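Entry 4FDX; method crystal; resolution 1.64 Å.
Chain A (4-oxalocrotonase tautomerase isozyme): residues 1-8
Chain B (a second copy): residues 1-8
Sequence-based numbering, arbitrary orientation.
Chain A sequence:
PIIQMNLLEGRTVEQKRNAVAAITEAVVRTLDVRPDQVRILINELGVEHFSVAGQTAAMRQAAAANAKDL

Chain A (1-8) PIIQMNLL
Chain B (1-8) PIIQMNLL

The N-terminal strands of two copies of a 4-oxalocrotonase tautomerase isozyme form a nearly symmetric antiparallel β-ladder, in which paired backbone hydrogen bonds are reinforced on one face by amide side chains and on the other by apolar packing. Residues 2-8 of each chain are extended, with phi between -64° and -144° and psi between 119° and 158°. The strand axes approach to 4.7 Å, and their directions differ by 169°.

The register pairs residues whose numbers sum to eight, so Gln A4 faces Gln B4 at the centre, with their CA atoms 5.1 Å apart. Antiparallel strands alternate wide and narrow pairs. The wide ones here are Ile A2 with Asn B6, Gln A4 with Gln B4, and Asn A6 with Ile B2, each closed by two backbone hydrogen bonds. Ile A2 N donates to Asn B6 O (3.0 Å) and Asn B6 N to Ile A2 O (2.8 Å); Gln A4 N donates to Gln B4 O and Gln B4 N to Gln A4 O, both at 2.9 Å; Asn A6 N donates to Ile B2 O (2.8 Å) and Ile B2 N to Asn A6 O (3.0 Å). At the narrow pairs, Ile A3 with Met B5 and Met A5 with Ile B3, the CA atoms draw in to 4.5 Å. Ile A3 CA lies 3.3 Å from Gln B4 O, and Ile B3 CA the same distance from Gln A4 O, as CA-H...O contacts.

On the face carrying residues 2, 4 and 6, the asparagines adopt m rotamers (chi1 -54° and -56°, chi2 near -82°) that bring their ends nearer the partner strand. Each ND2 thereby meets two acceptors: Asn A6 ND2 donates to Ile B2 O (2.9 Å) and Gln B4 OE1 (3.3 Å), while Asn B6 ND2 donates to Ile A2 O (3.1 Å) and Gln A4 OE1 (3.2 Å). The glutamines are also m at chi1, with chi2 159° in Gln A4 and 147° in Gln B4, and chi3 near -70°.

The opposite face is apolar. The isoleucines at position 3 (chi1 m, chi2 t) meet across the centre, Ile A3 CG2 to Ile B3 CG2 at 3.6 Å. Methionines in the t, t, p conformation flank them, with Ile A3 CG1 to Met B5 CG and Met A5 CG to Ile B3 CG1 both 4.1 Å.

Symmetry loosens at the ends: Leu B7 is m, t and places CD2 3.9 Å from Pro A1 CB, whereas Leu A7 is p, t, its CB 4.3 Å from Pro B1 CG.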

# COMPACT_ATOMS: atom_id res chain seq x y z
N PRO A 1 14.09 5.67 -1.96
CA PRO A 1 13.21 4.48 -1.86
C PRO A 1 12.37 4.58 -0.62
O PRO A 1 12.84 4.95 0.46
CB PRO A 1 14.19 3.29 -1.84
CG PRO A 1 15.39 3.85 -2.59
CD PRO A 1 15.49 5.30 -2.31
N ILE A 2 11.14 4.13 -0.71
CA ILE A 2 10.22 4.12 0.40
C ILE A 2 9.84 2.64 0.56
O ILE A 2 9.37 1.99 -0.41
CB ILE A 2 8.99 5.00 0.13
CG1 ILE A 2 9.46 6.49 0.16
CG2 ILE A 2 7.96 4.80 1.24
CD1 ILE A 2 8.39 7.48 -0.29
N ILE A 3 10.09 2.08 1.74
CA ILE A 3 9.89 0.62 1.95
C ILE A 3 8.82 0.46 3.00
O ILE A 3 8.84 1.13 4.01
CB ILE A 3 11.16 0.03 2.43
CG1 ILE A 3 12.08 0.12 1.22
CG2 ILE A 3 10.93 -1.41 2.92
CD1 ILE A 3 13.43 -0.07 1.69
N GLN A 4 7.80 -0.36 2.74
CA GLN A 4 6.78 -0.65 3.73
C GLN A 4 7.00 -2.08 4.13
O GLN A 4 7.06 -2.93 3.24
CB GLN A 4 5.38 -0.50 3.09
CG GLN A 4 5.13 0.96 2.81
CD GLN A 4 4.04 1.23 1.74
OE1 GLN A 4 4.20 0.98 0.51
NE2 GLN A 4 2.94 1.78 2.22
N MET A 5 7.15 -2.34 5.41
CA MET A 5 7.37 -3.71 5.81
C MET A 5 6.19 -4.15 6.68
O MET A 5 5.93 -3.58 7.77
CB MET A 5 8.62 -3.75 6.60
CG MET A 5 8.85 -5.15 7.16
SD MET A 5 10.50 -5.63 7.63
CE MET A 5 10.86 -4.53 8.86
N ASN A 6 5.49 -5.15 6.22
CA ASN A 6 4.36 -5.73 7.02
C ASN A 6 4.92 -6.96 7.74
O ASN A 6 5.48 -7.89 7.10
CB ASN A 6 3.29 -6.14 6.03
CG ASN A 6 2.92 -4.98 5.12
OD1 ASN A 6 2.15 -4.16 5.53
ND2 ASN A 6 3.48 -4.90 3.89
N LEU A 7 4.81 -6.99 9.07
CA LEU A 7 5.31 -8.17 9.75
C LEU A 7 4.39 -8.45 10.94
O LEU A 7 3.66 -7.56 11.37
CB LEU A 7 6.75 -8.05 10.22
CG LEU A 7 7.03 -7.28 11.49
CD1 LEU A 7 8.48 -7.26 11.81
CD2 LEU A 7 6.62 -5.83 11.37
N LEU A 8 4.40 -9.68 11.39
CA LEU A 8 3.49 -10.04 12.52
C LEU A 8 3.92 -9.34 13.80
O LEU A 8 5.15 -9.17 14.03
CB LEU A 8 3.47 -11.53 12.80
CG LEU A 8 2.60 -12.29 11.82
CD1 LEU A 8 3.02 -13.72 12.10
CD2 LEU A 8 1.12 -12.02 12.20
N PRO B 1 7.44 -11.92 6.53
CA PRO B 1 7.34 -10.48 6.28
C PRO B 1 7.05 -10.21 4.83
O PRO B 1 7.59 -10.88 3.96
CB PRO B 1 8.72 -9.94 6.79
CG PRO B 1 9.03 -10.91 7.92
CD PRO B 1 8.58 -12.24 7.43
N ILE B 2 6.21 -9.24 4.58
CA ILE B 2 5.95 -8.79 3.16
C ILE B 2 6.41 -7.36 3.00
O ILE B 2 5.93 -6.47 3.77
CB ILE B 2 4.48 -8.86 2.88
CG1 ILE B 2 4.11 -10.36 2.89
CG2 ILE B 2 4.15 -8.22 1.52
CD1 ILE B 2 2.64 -10.71 3.01
N ILE B 3 7.32 -7.11 2.04
CA ILE B 3 8.01 -5.80 1.92
C ILE B 3 7.55 -5.20 0.59
O ILE B 3 7.65 -5.88 -0.42
CB ILE B 3 9.50 -5.99 1.99
CG1 ILE B 3 9.79 -6.55 3.43
CG2 ILE B 3 10.20 -4.67 1.59
CD1 ILE B 3 11.14 -7.11 3.48
N GLN B 4 7.01 -3.98 0.59
CA GLN B 4 6.81 -3.25 -0.67
C GLN B 4 7.88 -2.16 -0.81
O GLN B 4 8.09 -1.41 0.09
CB GLN B 4 5.43 -2.62 -0.79
CG GLN B 4 4.34 -3.69 -0.78
CD GLN B 4 3.03 -3.26 -0.12
OE1 GLN B 4 2.92 -3.18 1.13
NE2 GLN B 4 2.01 -3.03 -0.97
N MET B 5 8.61 -2.19 -1.91
CA MET B 5 9.66 -1.19 -2.13
C MET B 5 9.21 -0.33 -3.30
O MET B 5 9.05 -0.80 -4.40
CB MET B 5 10.98 -1.91 -2.38
CG MET B 5 11.96 -0.81 -2.82
SD MET B 5 13.68 -1.38 -2.67
CE MET B 5 13.72 -2.64 -3.85
N ASN B 6 9.07 0.97 -3.03
CA ASN B 6 8.69 1.96 -4.07
C ASN B 6 9.98 2.70 -4.45
O ASN B 6 10.68 3.24 -3.55
CB ASN B 6 7.67 2.94 -3.45
CG ASN B 6 6.44 2.22 -2.86
OD1 ASN B 6 5.51 1.88 -3.56
ND2 ASN B 6 6.47 1.95 -1.55
N LEU B 7 10.28 2.66 -5.75
CA LEU B 7 11.54 3.16 -6.34
C LEU B 7 11.15 4.02 -7.47
O LEU B 7 10.23 3.65 -8.19
CB LEU B 7 12.38 2.04 -7.10
CG LEU B 7 12.87 0.82 -6.40
CD1 LEU B 7 13.79 0.04 -7.29
CD2 LEU B 7 13.70 1.38 -5.26
N LEU B 8 11.94 5.07 -7.74
CA LEU B 8 11.83 5.71 -9.08
C LEU B 8 12.25 4.76 -10.22
O LEU B 8 13.16 3.92 -10.03
CB LEU B 8 12.72 6.96 -9.19
CG LEU B 8 12.34 8.11 -8.34
CD1 LEU B 8 13.41 9.21 -8.50
CD2 LEU B 8 11.03 8.63 -8.90